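Local coordinates for protein putative xanthine dehydrogenase YAGS fad-binding subunit (Escherichia coli, PDB 5G5G) that probably oxidises aldehydes as the molybdenum-carrying subunit of a three-chain periplasmic oxidase, at a molybdenum centre held by pterin cytosine dinucleotide, at residues K245-S250 against E345-R350; T208-Q211 against W215-T218; T280-T285 against T315-V320; T96-L99 against I105-Y108. All blocks are in the same frame, centred on the assembly; numbering follows the deposited sequence. Where two conformers were deposited one is given.

Contact 1 lies at the molybdenum centre and touches each of the other three, whose centres are 11 to 13 Å from its own. Towards contact 2, Lys-245 O lies 2.9 Å from Gln-211 N, a probable hydrogen bond, and Gln-211 itself belongs to the molybdenum pocket. Towards contact 3, Arg-282 NH2 reaches Arg-350 O at 2.9 Å. Towards contact 4, Glu-345 OE1 is 2.9 Å from Ala-97 N, joining the cofactor-binding part of the chain to the hammerhead region. Contacts 2, 3 and 4 do not touch one another; contacts 2 and 3 have centres 22 Å apart, with about 9 Å between their nearest atoms.

Contact 1: K245-S250 against E345-R350; sequences KLFLRS and EGNAMR. With MOS (dioxothiomolybdenum(VI) ion), chain Z; MCN (pterin cytosine dinucleotide), chain Y.
Leu-246 and Ala-348 lie on irregular, nearly antiparallel loops (157° apart) that diverge from 8.1 Å between their CA atoms to 11.4 Å between those of Arg-249 and Glu-345. Leu-246 CD1 packs on Ala-348 CB at 3.6 Å. Beside them, the Asn-347 carboxamide meets the Phe-247 ring obliquely, planes 37° apart, with OD1 3.3 Å from CE2; Leu-246 CB covers the centre of one ring face. Asn-347 ND2 donates to Glu-345 OE2 at 2.8 Å, and OD1 accepts Ala-348 N in the carbonyl plane. Replacing Asn-347 by alanine would probably leave Glu-345 OE2 and the Ala-348 N-H without their amide partner and open a gap beside Phe-247. Two waters link this carboxylate to Arg-249: one, in the guanidinium plane, joins NH1 to OE2; the other joins OE1 and, weakly, NH2. Both loops line the molybdenum pocket of this xanthine dehydrogenase-type domain, where the pterin's dithiolene sulfurs bind the metal. Leu-246 CD1 is 3.5 Å from oxygen O1 of the molybdenum ion, and Ala-348 CB 3.6 Å from that ion's own sulfur S. Arg-350, CG anti to the backbone N (chi1 -163°), lays one guanidinium face against pterin N8', 3.4 Å from NH2.

Contact 2: T208-Q211 against W215-T218; sequences TSNQ and WCRT
The carboxamide of Asn-210 lies flat against the CB-SG bond of Cys-216. ND2 is 3.7 Å from Cys-216 CB, and Asn-210 CG and OD1 are little farther from it, at 3.8 and 4.0 Å; near-equal spacing from three atoms of one plane places CB over the face of the amide. Cys-216 SG lies over the same face, shifted to the nitrogen side, 3.7 Å from Asn-210 ND2. Both Asn-210 CG and Cys-216 SG lie anti to the backbone N: for Asn-210 (chi1 -165°) this swings the amide out to the helix, and for Cys-216 (chi1 -177°) it carries the sulfur along the loop, to 4.3 Å from Thr-208 CG2. The backbones stay well apart, the CA atoms of Asn-210 and Cys-216 being separated by 7.3 Å.

The contact joins the loop after strand 203-208 to helix 213-224, the helix of a beta-alpha-beta unit whose second strand, 231-234, runs parallel to the first. Cys-216 also rests on Ile-233 of that strand, which places its side chain between helix and sheet. Asn-210 OD1 accepts the backbone N-H of Met-212, the bond of an Asx turn, while Thr-208 OG1 is hydrogen-bonded to Ser-195 OG. The next residue along the loop, Gln-211, donates from NE2 to O1 of the molybdenum ion.

No hydrogen bond crosses between the two segments. Their fit therefore rests on van der Waals contact between amide, methyl and sulfur, and the oxygen of Asn-210 is spent on the turn that leads into the helix, not on Cys-216.

Contact 3: T280-T285 against T315-V320; sequences THRPAT and TPETAV
Pro-283 and Glu-317 mark the closest approach of two irregular backbones, their CA atoms 6.2 Å apart. Glu-317 carries most of the contact. Its CG is anti to the backbone N, and a bend at chi2 (67°) turns the carboxylate across the CD corner of the Pro-283 ring, the side chains crossing at about a right angle, with OE1 3.4 Å from CD. In the aliphatic part, Glu-317 CG meets Thr-285 CG2 at 3.8 Å, and Glu-317 CB lies 4.0 Å from Pro-283 CB. OE2 accepts the salt-bridging hydrogen bond from Arg-282 NH1 at 3.2 Å. The N-H points at it at 155°, in the guanidinium plane, yet the two planes stand 68° apart: one bond, not a two-bond pairing.

These segments flank the antiparallel strands 285-293 and 299-310: one leads into the first, the other leaves the second on the way to strand 331-340. An inverse gamma turn centred on Thr-318 is closed by Ala-319 N to Glu-317 O at 2.7 Å. The buried charges have further partners, OE2 in Gly-353 N and the guanidinium in Gln-185 OE1 and Arg-350 O. Through the last, Arg-282, about 7 Å from the molybdenum ion between nearest atoms, holds the backbone of a pocket residue.

Contact 4: T96-L99 against I105-Y108; sequences TARL and IEHY
At the edge of the His-107 imidazole, close to its plane, sits the methyl group of Ala-97, whose CB is 3.8 Å from CD2. A water also lies in the ring plane at this edge, hydrogen-bonded to His-107 NE2 at 2.8 Å; the same water donates to Arg-98 O. At the other nitrogen, ND1 donates to Tyr-108 O at 2.8 Å from above the carbonyl plane, which helps fix the rotation of the ring. The second flat group is the carboxylate of Glu-106. Its OE2 takes the backbone N-H of Arg-98 at 3.0 Å on the syn side, 22° out of plane. Arg-98 CB leans on the same oxygen at 3.4 Å, but the guanidinium is carried past on an extended chain, NE staying 5.0 Å from OE2. Another water bridges Thr-96 O and Glu-106 OE1.

Both segments belong to the hammerhead region, on either side of a five-residue connection that enters the short strand 104-105. Gln-110 ties them further, bonding to Arg-98 O and Glu-106 N, while Glu-345, of the cofactor-binding part, accepts the N-H groups of Thr-96 and Ala-97. Were Glu-106 an alanine, the Arg-98 N-H would probably be left without its acceptor and the bridging water without one of its two anchors. The carboxylate, probably ionised, thus serves as an acceptor for backbone and water rather than as half of a salt bridge with Arg-98.

Contact 1: K245-S250 against E345-R350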
# COMPACT_ATOMS: atom_id res chain seq x y z
N LYS C 245 1.77 7.57 -10.74
CA LYS C 245 2.97 8.19 -11.25
C LYS C 245 2.97 8.28 -12.75
O LYS C 245 4.00 8.47 -13.36
CB LYS C 245 4.21 7.43 -10.73
CG LYS C 245 4.40 7.61 -9.22
CD LYS C 245 5.54 6.78 -8.71
CE LYS C 245 5.60 6.75 -7.18
NZ LYS C 245 6.69 5.88 -6.63
N LEU C 246 1.80 8.26 -13.37
CA LEU C 246 1.68 8.57 -14.78
C LEU C 246 2.00 9.98 -15.13
O LEU C 246 2.37 10.24 -16.27
CB LEU C 246 0.23 8.36 -15.29
CG LEU C 246 -0.21 6.92 -15.43
CD1 LEU C 246 -1.71 6.87 -15.52
CD2 LEU C 246 0.45 6.29 -16.63
N PHE C 247 1.78 10.93 -14.20
CA PHE C 247 1.83 12.32 -14.50
C PHE C 247 2.85 13.05 -13.62
O PHE C 247 3.19 12.63 -12.50
CB PHE C 247 0.45 12.92 -14.25
CG PHE C 247 -0.67 12.07 -14.77
CD1 PHE C 247 -0.75 11.80 -16.11
CD2 PHE C 247 -1.62 11.52 -13.90
CE1 PHE C 247 -1.77 11.00 -16.62
CE2 PHE C 247 -2.64 10.71 -14.41
CZ PHE C 247 -2.71 10.46 -15.76
N LEU C 248 3.26 14.20 -14.08
CA LEU C 248 4.01 15.16 -13.23
C LEU C 248 3.28 15.48 -11.92
O LEU C 248 2.09 15.87 -11.94
CB LEU C 248 4.20 16.44 -14.02
CG LEU C 248 5.26 17.40 -13.47
CD1 LEU C 248 6.62 16.78 -13.77
CD2 LEU C 248 5.08 18.73 -14.17
N ARG C 249 4.00 15.36 -10.78
CA ARG C 249 3.46 15.72 -9.48
C ARG C 249 4.33 16.84 -8.82
O ARG C 249 5.34 17.27 -9.38
CB ARG C 249 3.41 14.48 -8.60
CG ARG C 249 2.57 13.35 -9.18
CD ARG C 249 1.24 13.11 -8.43
NE ARG C 249 0.38 14.26 -8.54
CZ ARG C 249 -0.45 14.53 -9.55
NH1 ARG C 249 -0.57 13.70 -10.58
NH2 ARG C 249 -1.17 15.64 -9.53
N SER C 250 3.90 17.29 -7.64
CA SER C 250 4.45 18.47 -6.99
C SER C 250 5.95 18.30 -6.66
O SER C 250 6.69 19.29 -6.63
CB SER C 250 3.65 18.79 -5.74
OG SER C 250 3.67 17.71 -4.81
N GLU C 345 -7.67 15.84 -6.71
CA GLU C 345 -7.85 15.41 -8.11
C GLU C 345 -8.07 13.90 -8.19
O GLU C 345 -7.23 13.11 -7.79
CB GLU C 345 -6.62 15.74 -8.96
CG GLU C 345 -6.77 15.48 -10.45
CD GLU C 345 -5.50 15.82 -11.20
OE1 GLU C 345 -5.09 17.01 -11.20
OE2 GLU C 345 -4.92 14.90 -11.81
N GLY C 346 -9.17 13.51 -8.82
CA GLY C 346 -9.42 12.15 -9.21
C GLY C 346 -8.66 11.84 -10.48
O GLY C 346 -8.59 12.66 -11.41
N ASN C 347 -8.10 10.65 -10.55
CA ASN C 347 -7.39 10.27 -11.77
C ASN C 347 -7.13 8.77 -11.77
O ASN C 347 -7.60 8.03 -10.89
CB ASN C 347 -6.08 11.10 -11.94
CG ASN C 347 -5.82 11.50 -13.39
OD1 ASN C 347 -5.94 10.66 -14.32
ND2 ASN C 347 -5.40 12.72 -13.58
N ALA C 348 -6.31 8.35 -12.73
CA ALA C 348 -6.04 6.93 -12.95
C ALA C 348 -5.49 6.18 -11.76
O ALA C 348 -4.52 6.60 -11.10
CB ALA C 348 -5.06 6.75 -14.10
N MET C 349 -6.09 5.04 -11.55
CA MET C 349 -5.54 4.00 -10.72
C MET C 349 -5.83 2.68 -11.43
O MET C 349 -6.85 2.57 -12.13
CB MET C 349 -6.14 4.02 -9.34
CG MET C 349 -5.62 2.95 -8.41
SD MET C 349 -6.14 3.27 -6.68
CE MET C 349 -5.86 1.72 -5.85
N ARG C 350 -4.90 1.76 -11.27
CA ARG C 350 -4.87 0.42 -11.96
C ARG C 350 -6.24 0.01 -12.48
O ARG C 350 -7.16 -0.23 -11.70
CB ARG C 350 -4.31 -0.61 -11.01
CG ARG C 350 -3.85 -1.90 -11.72
CD ARG C 350 -3.18 -2.77 -10.69
NE ARG C 350 -2.47 -3.89 -11.30
CZ ARG C 350 -1.52 -4.63 -10.71
NH1 ARG C 350 -1.20 -4.44 -9.46
NH2 ARG C 350 -0.94 -5.62 -11.38
MO MOS Z . -2.17 2.24 -15.18
S MOS Z . -3.94 3.35 -14.17
O1 MOS Z . -0.97 3.54 -14.92
O2 MOS Z . -3.20 2.89 -16.88
N1 MCN Y . 3.63 -9.41 -19.42
C2 MCN Y . 4.16 -10.65 -20.01
N3 MCN Y . 3.31 -10.83 -21.27
C4 MCN Y . 2.25 -10.21 -21.75
C5 MCN Y . 1.98 -8.91 -21.03
C6 MCN Y . 2.61 -8.64 -19.92
O2 MCN Y . 5.00 -11.31 -19.68
N4 MCN Y . 1.52 -10.51 -22.76
C1' MCN Y . 4.19 -9.18 -18.10
C2D MCN Y . 5.66 -8.62 -18.18
O2' MCN Y . 6.37 -8.96 -16.99
C3' MCN Y . 5.34 -7.21 -18.23
C4D MCN Y . 4.13 -6.85 -17.26
O4D MCN Y . 3.43 -8.17 -17.42
O3' MCN Y . 6.40 -6.24 -17.90
C5' MCN Y . 3.17 -5.84 -17.50
O5' MCN Y . 2.99 -5.54 -18.87
PA MCN Y . 1.72 -4.77 -19.29
O1A MCN Y . 1.95 -4.31 -20.73
O2A MCN Y . 0.50 -5.53 -18.92
O3A MCN Y . 1.73 -3.40 -18.31
PB MCN Y . 2.58 -2.10 -18.62
O1B MCN Y . 1.81 -1.19 -19.47
O2B MCN Y . 3.96 -2.49 -19.03
O3B MCN Y . 2.72 -1.58 -17.15
C10 MCN Y . 1.64 -0.75 -16.56
C9' MCN Y . 0.74 -1.49 -15.63
C8' MCN Y . -0.45 -0.47 -15.22
S8' MCN Y . -1.20 0.49 -16.37
C7' MCN Y . -0.62 -0.32 -14.00
S7' MCN Y . -1.74 0.91 -13.34
C6' MCN Y . -0.08 -1.33 -12.93
C7 MCN Y . 0.52 -2.55 -13.78
O9' MCN Y . 1.44 -2.14 -14.70
N5' MCN Y . 1.11 -0.55 -12.30
C4A MCN Y . 2.12 -1.33 -11.51
N8' MCN Y . 1.27 -3.40 -12.82
C4B MCN Y . 2.12 -2.84 -11.94
N1' MCN Y . 2.92 -3.68 -11.17
C2' MCN Y . 4.00 -3.21 -10.41
N2' MCN Y . 4.71 -3.95 -9.70
N3' MCN Y . 3.92 -1.88 -10.08
C4' MCN Y . 3.22 -0.85 -10.67
O4' MCN Y . 3.14 0.38 -10.48
O HOH W 1 -2.34 14.86 -12.57
O HOH W 2 -2.56 17.80 -11.08

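Contact 2: T208-Q211 against W215-T218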
# COMPACT_ATOMS: atom_id res chain seq x y z
N THR C 208 13.77 11.15 -11.05
CA THR C 208 12.41 11.16 -10.52
C THR C 208 11.85 9.75 -10.50
O THR C 208 12.55 8.77 -10.83
CB THR C 208 11.52 12.13 -11.38
OG1 THR C 208 10.25 12.39 -10.75
CG2 THR C 208 11.32 11.57 -12.76
N SER C 209 10.58 9.66 -10.07
CA SER C 209 9.84 8.41 -9.98
C SER C 209 8.59 8.62 -10.85
O SER C 209 7.68 9.33 -10.46
CB SER C 209 9.48 8.10 -8.51
OG SER C 209 8.92 6.80 -8.39
N ASN C 210 8.64 8.13 -12.10
CA ASN C 210 7.62 8.47 -13.07
C ASN C 210 7.48 7.31 -14.07
O ASN C 210 8.48 6.80 -14.54
CB ASN C 210 7.97 9.79 -13.77
CG ASN C 210 6.79 10.38 -14.52
OD1 ASN C 210 6.31 9.78 -15.48
ND2 ASN C 210 6.27 11.51 -14.07
N GLN C 211 6.23 6.97 -14.41
CA GLN C 211 5.91 5.87 -15.30
C GLN C 211 6.10 6.25 -16.79
O GLN C 211 6.18 5.34 -17.65
CB GLN C 211 4.45 5.46 -15.11
CG GLN C 211 4.09 4.93 -13.71
CD GLN C 211 2.63 4.63 -13.46
OE1 GLN C 211 2.08 4.95 -12.40
NE2 GLN C 211 1.98 4.04 -14.46
N TRP C 215 6.20 12.05 -21.34
CA TRP C 215 5.14 12.96 -20.86
C TRP C 215 5.72 13.83 -19.76
O TRP C 215 5.43 15.02 -19.70
CB TRP C 215 3.98 12.20 -20.24
CG TRP C 215 3.12 11.45 -21.22
CD1 TRP C 215 3.23 11.40 -22.59
CD2 TRP C 215 1.98 10.67 -20.87
NE1 TRP C 215 2.22 10.57 -23.11
CE2 TRP C 215 1.42 10.15 -22.06
CE3 TRP C 215 1.39 10.36 -19.65
CZ2 TRP C 215 0.27 9.36 -22.06
CZ3 TRP C 215 0.23 9.57 -19.65
CH2 TRP C 215 -0.28 9.05 -20.84
N CYS C 216 6.50 13.21 -18.88
CA CYS C 216 7.16 14.00 -17.77
C CYS C 216 7.99 15.12 -18.34
O CYS C 216 7.89 16.29 -17.91
CB CYS C 216 8.03 13.07 -16.93
SG CYS C 216 8.83 13.85 -15.49
N ARG C 217 8.83 14.80 -19.30
CA ARG C 217 9.70 15.79 -19.89
C ARG C 217 8.92 16.97 -20.51
O ARG C 217 9.21 18.17 -20.27
CB ARG C 217 10.57 15.13 -20.94
CG ARG C 217 11.72 15.97 -21.42
CD ARG C 217 12.33 15.27 -22.59
NE ARG C 217 13.27 16.09 -23.30
CZ ARG C 217 13.66 15.87 -24.55
NH1 ARG C 217 13.15 14.87 -25.25
NH2 ARG C 217 14.54 16.70 -25.09
N THR C 218 7.90 16.63 -21.30
CA THR C 218 7.11 17.65 -21.97
C THR C 218 6.35 18.51 -20.97
O THR C 218 6.32 19.74 -21.11
CB THR C 218 6.13 17.02 -22.95
OG1 THR C 218 6.90 16.37 -23.95
CG2 THR C 218 5.25 18.06 -23.58

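Contact 3: T280-T285 against T315-V320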
# COMPACT_ATOMS: atom_id res chain seq x y z
N THR C 280 -3.16 12.05 -6.51
CA THR C 280 -4.44 11.69 -7.09
C THR C 280 -5.00 10.44 -6.38
O THR C 280 -4.28 9.75 -5.65
CB THR C 280 -4.32 11.40 -8.57
OG1 THR C 280 -3.53 10.24 -8.81
CG2 THR C 280 -3.69 12.58 -9.29
N HIS C 281 -6.27 10.20 -6.67
CA HIS C 281 -6.96 9.05 -6.16
C HIS C 281 -7.95 8.48 -7.21
O HIS C 281 -8.40 9.22 -8.03
CB HIS C 281 -7.85 9.44 -4.95
CG HIS C 281 -8.85 10.52 -5.24
ND1 HIS C 281 -10.16 10.25 -5.52
CD2 HIS C 281 -8.71 11.86 -5.34
CE1 HIS C 281 -10.79 11.38 -5.79
NE2 HIS C 281 -9.93 12.37 -5.69
N ARG C 282 -8.25 7.20 -7.12
CA ARG C 282 -9.37 6.70 -7.93
C ARG C 282 -10.65 7.42 -7.44
O ARG C 282 -10.92 7.39 -6.28
CB ARG C 282 -9.58 5.20 -7.81
CG ARG C 282 -10.61 4.72 -8.84
CD ARG C 282 -11.08 3.28 -8.64
NE ARG C 282 -10.00 2.30 -8.57
CZ ARG C 282 -9.33 1.76 -9.60
NH1 ARG C 282 -9.44 2.23 -10.83
NH2 ARG C 282 -8.38 0.86 -9.36
N PRO C 283 -11.45 7.99 -8.36
CA PRO C 283 -12.74 8.54 -7.93
C PRO C 283 -13.67 7.46 -7.44
O PRO C 283 -13.76 6.39 -8.05
CB PRO C 283 -13.29 9.17 -9.22
CG PRO C 283 -12.07 9.37 -10.11
CD PRO C 283 -11.20 8.24 -9.79
N ALA C 284 -14.37 7.77 -6.36
CA ALA C 284 -15.53 7.03 -5.93
C ALA C 284 -16.52 6.98 -7.08
O ALA C 284 -16.52 7.89 -7.95
CB ALA C 284 -16.20 7.67 -4.72
N THR C 285 -17.33 5.93 -7.10
CA THR C 285 -18.42 5.82 -8.05
C THR C 285 -19.76 5.51 -7.37
O THR C 285 -19.82 4.95 -6.29
CB THR C 285 -18.19 4.77 -9.19
OG1 THR C 285 -18.26 3.44 -8.64
CG2 THR C 285 -16.81 4.99 -9.87
N THR C 315 -11.21 14.29 -15.14
CA THR C 315 -11.72 13.10 -15.84
C THR C 315 -12.85 12.39 -15.04
O THR C 315 -12.77 12.30 -13.82
CB THR C 315 -10.59 12.07 -16.10
OG1 THR C 315 -11.14 10.95 -16.78
CG2 THR C 315 -9.97 11.52 -14.86
N PRO C 316 -13.85 11.82 -15.75
CA PRO C 316 -14.71 10.86 -15.08
C PRO C 316 -14.01 9.54 -14.83
O PRO C 316 -12.98 9.24 -15.41
CB PRO C 316 -15.86 10.63 -16.07
CG PRO C 316 -15.35 11.08 -17.40
CD PRO C 316 -14.22 12.04 -17.17
N GLU C 317 -14.57 8.74 -13.94
CA GLU C 317 -14.15 7.33 -13.81
C GLU C 317 -15.02 6.51 -14.81
O GLU C 317 -16.25 6.45 -14.71
CB GLU C 317 -14.27 6.87 -12.35
CG GLU C 317 -13.76 5.44 -12.09
CD GLU C 317 -12.25 5.20 -12.24
OE1 GLU C 317 -11.50 6.16 -12.50
OE2 GLU C 317 -11.78 4.07 -12.00
N THR C 318 -14.37 5.95 -15.81
CA THR C 318 -15.07 5.41 -17.01
C THR C 318 -15.65 4.02 -16.72
O THR C 318 -15.34 3.03 -17.40
CB THR C 318 -14.14 5.42 -18.24
OG1 THR C 318 -12.86 4.88 -17.90
CG2 THR C 318 -13.94 6.86 -18.69
N ALA C 319 -16.58 3.98 -15.78
CA ALA C 319 -17.06 2.72 -15.24
C ALA C 319 -18.14 1.96 -16.06
O ALA C 319 -18.52 0.90 -15.64
CB ALA C 319 -17.54 2.94 -13.82
N VAL C 320 -18.56 2.48 -17.20
CA VAL C 320 -19.63 1.82 -17.97
C VAL C 320 -19.08 1.20 -19.23
O VAL C 320 -19.79 0.47 -19.90
CB VAL C 320 -20.79 2.76 -18.28
CG1 VAL C 320 -21.32 3.36 -16.99
CG2 VAL C 320 -20.37 3.86 -19.24

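Contact 4: T96-L99 against I105-Y108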
# COMPACT_ATOMS: atom_id res chain seq x y z
N THR C 96 -4.84 18.52 -13.77
CA THR C 96 -6.05 19.30 -13.61
C THR C 96 -5.81 20.33 -12.49
O THR C 96 -5.83 21.52 -12.77
CB THR C 96 -7.28 18.44 -13.26
OG1 THR C 96 -7.46 17.50 -14.32
CG2 THR C 96 -8.52 19.27 -13.09
N ALA C 97 -5.58 19.86 -11.27
CA ALA C 97 -5.15 20.76 -10.22
C ALA C 97 -3.76 21.32 -10.51
O ALA C 97 -2.84 20.61 -10.96
CB ALA C 97 -5.12 20.02 -8.88
N ARG C 98 -3.55 22.58 -10.18
CA ARG C 98 -2.20 23.12 -10.24
C ARG C 98 -1.32 22.41 -9.27
O ARG C 98 -1.71 22.10 -8.15
CB ARG C 98 -2.21 24.60 -9.88
CG ARG C 98 -2.84 25.48 -10.95
CD ARG C 98 -2.63 26.99 -10.69
NE ARG C 98 -3.23 27.69 -11.83
CZ ARG C 98 -2.71 27.78 -13.08
NH1 ARG C 98 -1.51 27.29 -13.40
NH2 ARG C 98 -3.40 28.39 -14.05
N LEU C 99 -0.07 22.21 -9.66
CA LEU C 99 0.91 21.53 -8.78
C LEU C 99 1.46 22.50 -7.71
O LEU C 99 1.97 22.04 -6.69
CB LEU C 99 2.05 20.93 -9.57
CG LEU C 99 1.60 19.84 -10.54
CD1 LEU C 99 2.80 19.38 -11.33
CD2 LEU C 99 0.97 18.69 -9.78
N ILE C 105 -6.72 28.07 -3.48
CA ILE C 105 -6.57 26.69 -3.00
C ILE C 105 -7.68 25.84 -3.65
O ILE C 105 -8.87 26.14 -3.45
CB ILE C 105 -6.69 26.61 -1.49
CG1 ILE C 105 -5.62 27.51 -0.79
CG2 ILE C 105 -6.61 25.18 -1.01
CD1 ILE C 105 -4.19 27.08 -1.02
N GLU C 106 -7.26 24.83 -4.39
CA GLU C 106 -8.15 23.88 -5.08
C GLU C 106 -8.45 22.59 -4.32
O GLU C 106 -9.52 22.01 -4.53
CB GLU C 106 -7.58 23.51 -6.43
CG GLU C 106 -7.32 24.72 -7.33
CD GLU C 106 -6.54 24.30 -8.53
OE1 GLU C 106 -7.15 23.75 -9.41
OE2 GLU C 106 -5.31 24.44 -8.60
N HIS C 107 -7.56 22.18 -3.44
CA HIS C 107 -7.81 20.98 -2.62
C HIS C 107 -6.95 20.95 -1.39
O HIS C 107 -5.90 21.60 -1.34
CB HIS C 107 -7.66 19.67 -3.49
CG HIS C 107 -6.26 19.43 -4.00
ND1 HIS C 107 -5.31 18.80 -3.25
CD2 HIS C 107 -5.64 19.80 -5.15
CE1 HIS C 107 -4.20 18.69 -3.95
NE2 HIS C 107 -4.36 19.33 -5.09
N TYR C 108 -7.35 20.12 -0.42
CA TYR C 108 -6.60 19.92 0.79
C TYR C 108 -5.21 19.35 0.44
O TYR C 108 -5.05 18.51 -0.49
CB TYR C 108 -7.35 18.97 1.70
CG TYR C 108 -6.74 18.79 3.03
CD1 TYR C 108 -6.75 19.80 4.00
CD2 TYR C 108 -6.12 17.62 3.34
CE1 TYR C 108 -6.15 19.60 5.23
CE2 TYR C 108 -5.55 17.40 4.55
CZ TYR C 108 -5.54 18.41 5.48
OH TYR C 108 -4.92 18.14 6.69
O HOH W 3 -6.27 24.16 -11.98
O HOH W 4 -2.09 19.77 -6.68